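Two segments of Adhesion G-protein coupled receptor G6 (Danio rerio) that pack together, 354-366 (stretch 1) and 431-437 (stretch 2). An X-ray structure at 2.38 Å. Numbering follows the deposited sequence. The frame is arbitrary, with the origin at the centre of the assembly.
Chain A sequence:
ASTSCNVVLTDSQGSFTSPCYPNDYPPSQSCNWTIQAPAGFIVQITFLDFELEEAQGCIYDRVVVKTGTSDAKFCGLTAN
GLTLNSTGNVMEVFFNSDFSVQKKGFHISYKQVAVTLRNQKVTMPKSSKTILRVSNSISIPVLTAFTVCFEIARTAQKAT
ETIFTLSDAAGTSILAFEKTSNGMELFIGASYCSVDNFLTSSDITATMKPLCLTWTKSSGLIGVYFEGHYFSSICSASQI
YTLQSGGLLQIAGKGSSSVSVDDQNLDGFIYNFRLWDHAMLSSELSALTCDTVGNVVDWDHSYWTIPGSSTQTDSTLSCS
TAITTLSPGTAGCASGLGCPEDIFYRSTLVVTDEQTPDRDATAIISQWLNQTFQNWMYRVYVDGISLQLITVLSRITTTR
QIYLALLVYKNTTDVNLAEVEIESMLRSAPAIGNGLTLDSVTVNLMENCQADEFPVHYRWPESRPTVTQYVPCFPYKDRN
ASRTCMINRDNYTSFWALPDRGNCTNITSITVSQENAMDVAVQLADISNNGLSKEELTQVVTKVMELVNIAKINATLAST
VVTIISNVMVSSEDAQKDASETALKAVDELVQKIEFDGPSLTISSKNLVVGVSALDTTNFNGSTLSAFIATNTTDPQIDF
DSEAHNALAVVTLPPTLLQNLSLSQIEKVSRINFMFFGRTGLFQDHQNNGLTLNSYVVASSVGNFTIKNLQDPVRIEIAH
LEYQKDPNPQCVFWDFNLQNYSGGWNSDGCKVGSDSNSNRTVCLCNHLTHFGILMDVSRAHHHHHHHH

Stretch 1 (354-366) EQTPDRDATAIIS
Stretch 2 (431-437) AIGNGLT

The apolar centre of this contact is the side chain of L436, which loses more surface to the other stretch (71 Å²) than any other residue here. Its CA-to-CB bond points sideways, and chi angles of -147° and 30°, both between the standard wells, bring its end nearer. L436 CD2 then lies 3.7 Å from I364 CG2 and 3.9 Å from A361 CB, ordinary van der Waals separations. A361 and I364 are about one helical turn apart, so both can meet the same leucine; both direct CA-to-CB toward stretch 2.

The second apolar cluster is built on I432 (chi1 m, chi2 t): I432 CG2 sits 4.1 Å from I364 CG2 and 4.1 Å from I365 CG1. I364 is m, m, and although its CA-to-CB bond points toward stretch 2, the end of its side chain leads away. I365 (m, t) starts sideways and its end comes nearer.

The backbones supporting these groups are a helix that covers 362-366 and continues later in the chain, with phi/psi near -70/-40 over 362-365, and a weakly bonded strand at about 431-433. Their axes approach to 8.1 Å, with 131° between N-to-C directions, so the two run obliquely in opposing senses. In the register, I365 CA lies 6.5 Å from I432 CA. I364 CA lies 6.7 Å from G433 CA. In the helix, I365 N donates to A361 O (2.8 Å) and S366 N to T362 O (3.0 Å). D360, chi1 t, holds the N-cap position: D360 OD2 accepts a weak capping bond from A363 N at 3.3 Å.

Stretch 2 reverses through a type II beta turn from G433 to L436, closed by a weak bond from L436 N to G433 O (3.4 Å); beyond it, I432 N donates to L436 O at 3.2 Å. The inner turn residues are N434 (-73/128) and G435 (74/10). Positive phi by itself favours glycine at 435, and an ideal CB on G435 would clash with Q355 NE2 at 3.0 Å. An ideal CB on G433 would fall a tight 3.1 Å from I364 CG2.

R359 carries the contact from apolar to polar. Its CA-to-CB bond points toward stretch 2, and the side chain (p, t, t, chi4 -172°) lays one guanidinium face against L436 CD2, while N434 O lies at the edge, near the plane. R359 NH1 donates a very short 2.5 Å bond to N434 O, and R359 NH2 adds a weak one to N434 O at 2.9 Å with an angle of 128°. The carbonyl thus takes both terminal nitrogens, the second at a poorer angle.

At the polar edge, E354 N donates to G435 O at 2.7 Å and 154°. Consistent with this bond, E354 CA lies 4.8 Å from G435 CA. Q355 (m, t, chi3 22°) starts sideways and its end comes nearer, giving a weak bond from Q355 NE2 to N434 OD1 at 3.4 Å. A water also bridges E354 OE2 (3.3 Å, weak, water donating) and T437 OG1 (2.9 Å).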

# COMPACT_ATOMS: atom_id res chain seq x y z
N GLU A 354 48.31 -19.73 -15.51
CA GLU A 354 49.54 -19.94 -16.25
C GLU A 354 50.03 -21.38 -16.16
O GLU A 354 50.97 -21.74 -16.88
CB GLU A 354 50.62 -18.99 -15.76
CG GLU A 354 50.56 -17.68 -16.50
CD GLU A 354 51.40 -16.62 -15.85
OE1 GLU A 354 52.21 -15.98 -16.57
OE2 GLU A 354 51.23 -16.42 -14.61
N GLN A 355 49.39 -22.20 -15.33
CA GLN A 355 49.69 -23.61 -15.18
C GLN A 355 48.46 -24.45 -15.50
O GLN A 355 47.98 -25.21 -14.65
CB GLN A 355 50.18 -23.88 -13.76
CG GLN A 355 51.47 -23.17 -13.42
CD GLN A 355 51.64 -22.99 -11.94
OE1 GLN A 355 51.04 -23.72 -11.15
NE2 GLN A 355 52.45 -22.00 -11.54
N THR A 356 47.92 -24.26 -16.71
CA THR A 356 46.71 -24.97 -17.13
C THR A 356 46.79 -26.50 -17.20
O THR A 356 45.84 -27.14 -16.71
CB THR A 356 46.20 -24.38 -18.46
OG1 THR A 356 46.27 -22.94 -18.45
CG2 THR A 356 44.79 -24.81 -18.74
N PRO A 357 47.87 -27.15 -17.70
CA PRO A 357 47.88 -28.62 -17.70
C PRO A 357 48.12 -29.29 -16.36
O PRO A 357 48.01 -30.53 -16.28
CB PRO A 357 49.01 -28.93 -18.65
CG PRO A 357 49.91 -27.86 -18.50
CD PRO A 357 49.03 -26.72 -18.54
N ASP A 358 48.45 -28.55 -15.33
CA ASP A 358 48.85 -29.17 -14.07
C ASP A 358 47.61 -29.42 -13.22
O ASP A 358 47.16 -30.55 -13.08
CB ASP A 358 49.92 -28.30 -13.41
CG ASP A 358 51.09 -28.00 -14.37
OD1 ASP A 358 51.74 -28.96 -14.83
OD2 ASP A 358 51.35 -26.81 -14.69
N ARG A 359 47.01 -28.34 -12.73
CA ARG A 359 45.98 -28.38 -11.71
C ARG A 359 44.58 -28.26 -12.31
O ARG A 359 44.40 -28.07 -13.51
CB ARG A 359 46.19 -27.24 -10.71
CG ARG A 359 45.91 -25.88 -11.31
CD ARG A 359 46.68 -24.82 -10.57
NE ARG A 359 46.72 -23.57 -11.31
CZ ARG A 359 47.45 -22.52 -10.95
NH1 ARG A 359 48.21 -22.58 -9.85
NH2 ARG A 359 47.43 -21.41 -11.67
N ASP A 360 43.60 -28.39 -11.42
CA ASP A 360 42.22 -28.00 -11.68
C ASP A 360 41.97 -26.73 -10.89
O ASP A 360 41.95 -26.75 -9.65
CB ASP A 360 41.24 -29.10 -11.28
CG ASP A 360 39.80 -28.61 -11.18
OD1 ASP A 360 39.14 -28.45 -12.24
OD2 ASP A 360 39.35 -28.37 -10.04
N ALA A 361 41.79 -25.61 -11.60
CA ALA A 361 41.74 -24.31 -10.96
C ALA A 361 40.44 -24.06 -10.20
O ALA A 361 40.40 -23.12 -9.39
CB ALA A 361 41.95 -23.21 -12.01
N THR A 362 39.40 -24.87 -10.41
CA THR A 362 38.12 -24.67 -9.73
C THR A 362 38.23 -24.93 -8.22
O THR A 362 37.62 -24.21 -7.42
CB THR A 362 37.04 -25.56 -10.34
OG1 THR A 362 37.16 -25.57 -11.78
CG2 THR A 362 35.70 -25.05 -10.00
N ALA A 363 39.04 -25.92 -7.83
CA ALA A 363 39.27 -26.19 -6.41
C ALA A 363 40.05 -25.05 -5.76
O ALA A 363 39.71 -24.62 -4.65
CB ALA A 363 40.02 -27.51 -6.22
N ILE A 364 41.05 -24.53 -6.47
CA ILE A 364 41.91 -23.46 -5.95
C ILE A 364 41.12 -22.16 -5.85
O ILE A 364 41.24 -21.43 -4.85
CB ILE A 364 43.16 -23.30 -6.85
CG1 ILE A 364 44.03 -24.57 -6.87
CG2 ILE A 364 44.04 -22.15 -6.39
CD1 ILE A 364 44.25 -25.24 -5.50
N ILE A 365 40.26 -21.88 -6.84
CA ILE A 365 39.46 -20.66 -6.86
C ILE A 365 38.40 -20.69 -5.76
O ILE A 365 38.26 -19.72 -5.00
CB ILE A 365 38.82 -20.44 -8.24
CG1 ILE A 365 39.85 -19.85 -9.20
CG2 ILE A 365 37.66 -19.45 -8.20
CD1 ILE A 365 39.53 -20.09 -10.65
N SER A 366 37.70 -21.82 -5.62
CA SER A 366 36.65 -21.92 -4.61
C SER A 366 37.20 -21.90 -3.18
O SER A 366 36.58 -21.30 -2.29
CB SER A 366 35.78 -23.16 -4.89
OG SER A 366 36.20 -24.30 -4.19
N ALA A 431 45.93 -12.40 -6.26
CA ALA A 431 46.80 -13.57 -6.28
C ALA A 431 46.08 -14.77 -5.68
O ALA A 431 46.10 -14.98 -4.45
CB ALA A 431 48.10 -13.31 -5.54
N ILE A 432 45.42 -15.54 -6.55
CA ILE A 432 44.58 -16.65 -6.12
C ILE A 432 45.43 -17.85 -5.71
O ILE A 432 45.31 -18.39 -4.60
CB ILE A 432 43.59 -17.03 -7.25
CG1 ILE A 432 42.65 -15.85 -7.55
CG2 ILE A 432 42.82 -18.29 -6.89
CD1 ILE A 432 42.06 -15.85 -8.95
N GLY A 433 46.28 -18.31 -6.62
CA GLY A 433 47.24 -19.36 -6.36
C GLY A 433 48.46 -18.94 -7.14
O GLY A 433 48.48 -17.81 -7.65
N ASN A 434 49.48 -19.79 -7.23
CA ASN A 434 50.64 -19.45 -8.06
C ASN A 434 50.24 -19.57 -9.52
O ASN A 434 49.65 -20.58 -9.93
CB ASN A 434 51.81 -20.37 -7.74
CG ASN A 434 53.11 -19.90 -8.38
OD1 ASN A 434 53.97 -20.70 -8.74
ND2 ASN A 434 53.26 -18.57 -8.50
N GLY A 435 50.48 -18.52 -10.30
CA GLY A 435 50.10 -18.52 -11.70
C GLY A 435 48.63 -18.36 -11.96
O GLY A 435 48.19 -18.53 -13.10
N LEU A 436 47.85 -18.05 -10.94
CA LEU A 436 46.40 -17.87 -11.01
C LEU A 436 46.10 -16.46 -10.55
O LEU A 436 46.55 -16.04 -9.48
CB LEU A 436 45.70 -18.90 -10.13
CG LEU A 436 44.33 -19.47 -10.51
CD1 LEU A 436 44.11 -19.51 -12.03
CD2 LEU A 436 44.19 -20.86 -9.90
N THR A 437 45.35 -15.70 -11.34
CA THR A 437 45.26 -14.26 -11.15
C THR A 437 43.88 -13.79 -11.54
O THR A 437 43.43 -14.08 -12.65
CB THR A 437 46.28 -13.54 -12.03
OG1 THR A 437 47.58 -14.01 -11.72
CG2 THR A 437 46.23 -12.05 -11.83
O HOH W 1 48.28 -14.98 -14.37